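PDB 4EL6: IL-4-inducing protein from Schistosoma mansoni, which binds IgE through a crystallin fold and so activates basophils independently of antigen, triggering the release of interleukin-4. Local coordinates for residues 20-25 and 33-38. Residues are numbered along the deposited sequence; the frame is centred on the assembly and turned at random.
Sequences SYIEVY and PPWTPG
Ile22, on strand 21-24, meets the benzene end of the Trp35 indole with two of its carbons. Its CG2 lies 4.0 Å from CZ3 of Trp35 and also touches CH2 of the same ring. Ile22 CD1 stands over one indole face, 4.2 Å above the plane and shifted toward the rim. With chi1 at -66°, CG1 sits beside the backbone N and CG2 anti to it, which brings CG2 to CZ3 and CH2 while CG1 carries CD1 over the ring face; the two side chains cross at about a right angle.

At the next residue CB of Glu23 points away from residues 33-38, and Glu23 takes a weak hydrogen bond on OE2 from Tyr25 OH (2.6 Å). Val24 restores the contact two residues after Ile22: its CG2 approaches Trp35 CZ3 to 3.9 Å, from an oblique direction. Thus CZ3 touches both CG2 methyls, of Ile22 and Val24, and the contact is wholly apolar. Burial increases along the strand, from exposed Ile22 to buried Val24, whose side chain also packs on Leu9 and Leu11 of strand 9-12.

The summed buried area is 116 Å², 64 Å² of it from Trp35, so more than half belongs to one indole. Backbone hydrogen bonding ties Trp35 to Ile87, whereas strand 21-24, outermost in its sheet, pairs with strand 9-12. The loop leading into strand 39-41 therefore folds back over one face of this antiparallel sheet, within the Greek-key-type beta architecture of the beta/gamma-crystallin superfamily.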
loop_
_atom_site.group_PDB
_atom_site.type_symbol
_atom_site.label_atom_id
_atom_site.label_comp_id
_atom_site.label_asym_id
_atom_site.label_seq_id
_atom_site.Cartn_x
_atom_site.Cartn_y
_atom_site.Cartn_z
ATOM N N SER A 20 0.476 2.106 16.697
ATOM C CA SER A 20 1.382 3.048 16.056
ATOM C C SER A 20 1.263 2.909 14.541
ATOM O O SER A 20 0.840 1.878 14.040
ATOM C CB SER A 20 2.809 2.799 16.531
ATOM O OG SER A 20 3.232 1.513 16.133
ATOM N N TYR A 21 1.601 3.951 13.837
ATOM C CA TYR A 21 1.536 3.829 12.379
ATOM C C TYR A 21 2.615 4.652 11.734
ATOM O O TYR A 21 3.303 5.486 12.363
ATOM C CB TYR A 21 0.155 4.150 11.831
ATOM C CG TYR A 21 -0.241 5.564 12.078
ATOM C CD1 TYR A 21 -0.473 5.989 13.372
ATOM C CD2 TYR A 21 -0.321 6.486 11.044
ATOM C CE1 TYR A 21 -0.813 7.298 13.645
ATOM C CE2 TYR A 21 -0.646 7.814 11.293
ATOM C CZ TYR A 21 -0.897 8.213 12.608
ATOM O OH TYR A 21 -1.250 9.519 12.955
ATOM N N ILE A 22 2.808 4.328 10.451
ATOM C CA ILE A 22 3.774 4.971 9.612
ATOM C C ILE A 22 3.021 5.478 8.405
ATOM O O ILE A 22 2.140 4.797 7.922
ATOM C CB ILE A 22 4.908 3.996 9.134
ATOM C CG1 ILE A 22 5.748 3.534 10.309
ATOM C CG2 ILE A 22 5.819 4.704 8.136
ATOM C CD1 ILE A 22 6.592 2.333 10.013
ATOM N N GLU A 23 3.394 6.666 7.915
ATOM C CA GLU A 23 2.862 7.232 6.685
ATOM C C GLU A 23 3.929 7.149 5.581
ATOM O O GLU A 23 5.137 7.436 5.792
ATOM C CB GLU A 23 2.400 8.690 6.861
ATOM C CG GLU A 23 1.217 8.850 7.801
ATOM C CD GLU A 23 0.768 10.309 7.950
ATOM O OE1 GLU A 23 -0.432 10.559 8.173
ATOM O OE2 GLU A 23 1.622 11.192 7.832
ATOM N N VAL A 24 3.505 6.713 4.415
ATOM C CA VAL A 24 4.429 6.617 3.287
ATOM C C VAL A 24 3.923 7.600 2.215
ATOM O O VAL A 24 2.721 7.599 1.864
ATOM C CB VAL A 24 4.467 5.172 2.727
ATOM C CG1 VAL A 24 5.252 5.078 1.457
ATOM C CG2 VAL A 24 5.022 4.166 3.740
ATOM N N TYR A 25 4.832 8.436 1.654
ATOM C CA TYR A 25 4.459 9.562 0.797
ATOM C C TYR A 25 4.796 9.401 -0.662
ATOM O O TYR A 25 4.275 10.134 -1.529
ATOM C CB TYR A 25 5.140 10.853 1.293
ATOM C CG TYR A 25 4.816 11.146 2.762
ATOM C CD1 TYR A 25 3.607 11.711 3.115
ATOM C CD2 TYR A 25 5.678 10.811 3.747
ATOM C CE1 TYR A 25 3.298 11.967 4.445
ATOM C CE2 TYR A 25 5.382 11.045 5.081
ATOM C CZ TYR A 25 4.199 11.615 5.416
ATOM O OH TYR A 25 3.938 11.871 6.756
ATOM N N PRO A 33 14.468 -5.002 6.801
ATOM C CA PRO A 33 13.681 -6.178 6.444
ATOM C C PRO A 33 12.267 -5.768 5.985
ATOM O O PRO A 33 11.802 -4.652 6.174
ATOM C CB PRO A 33 13.547 -6.919 7.780
ATOM C CG PRO A 33 13.547 -5.820 8.760
ATOM C CD PRO A 33 14.505 -4.789 8.253
ATOM N N PRO A 34 11.539 -6.750 5.442
ATOM C CA PRO A 34 10.189 -6.344 4.961
ATOM C C PRO A 34 9.264 -5.793 6.084
ATOM O O PRO A 34 9.356 -6.259 7.209
ATOM C CB PRO A 34 9.616 -7.634 4.341
ATOM C CG PRO A 34 10.886 -8.451 4.012
ATOM C CD PRO A 34 11.892 -8.130 5.092
ATOM N N TRP A 35 8.415 -4.828 5.761
ATOM C CA TRP A 35 7.432 -4.270 6.716
ATOM C C TRP A 35 6.281 -5.169 6.900
ATOM O O TRP A 35 5.745 -5.641 5.914
ATOM C CB TRP A 35 6.999 -2.930 6.218
ATOM C CG TRP A 35 8.099 -1.915 6.355
ATOM C CD1 TRP A 35 9.462 -2.143 6.613
ATOM C CD2 TRP A 35 7.968 -0.484 6.209
ATOM N NE1 TRP A 35 10.135 -0.937 6.633
ATOM C CE2 TRP A 35 9.288 0.076 6.413
ATOM C CE3 TRP A 35 6.904 0.369 5.938
ATOM C CZ2 TRP A 35 9.509 1.455 6.400
ATOM C CZ3 TRP A 35 7.159 1.719 5.893
ATOM C CH2 TRP A 35 8.430 2.243 6.120
ATOM N N THR A 36 5.901 -5.452 8.151
ATOM C CA THR A 36 4.804 -6.391 8.447
ATOM C C THR A 36 3.708 -5.721 9.241
ATOM O O THR A 36 3.521 -5.993 10.447
ATOM C CB THR A 36 5.359 -7.595 9.205
ATOM O OG1 THR A 36 6.069 -7.108 10.372
ATOM C CG2 THR A 36 6.268 -8.411 8.291
ATOM N N PRO A 37 2.950 -4.808 8.630
ATOM C CA PRO A 37 1.879 -4.126 9.342
ATOM C C PRO A 37 0.684 -5.075 9.604
ATOM O O PRO A 37 0.451 -6.099 8.904
ATOM C CB PRO A 37 1.470 -3.059 8.378
ATOM C CG PRO A 37 1.672 -3.699 7.001
ATOM C CD PRO A 37 2.970 -4.425 7.203
ATOM N N GLY A 38 -0.068 -4.724 10.624
ATOM C CA GLY A 38 -1.336 -5.381 10.934
ATOM C C GLY A 38 -2.440 -4.963 10.017
ATOM O O GLY A 38 -3.372 -5.718 9.821
#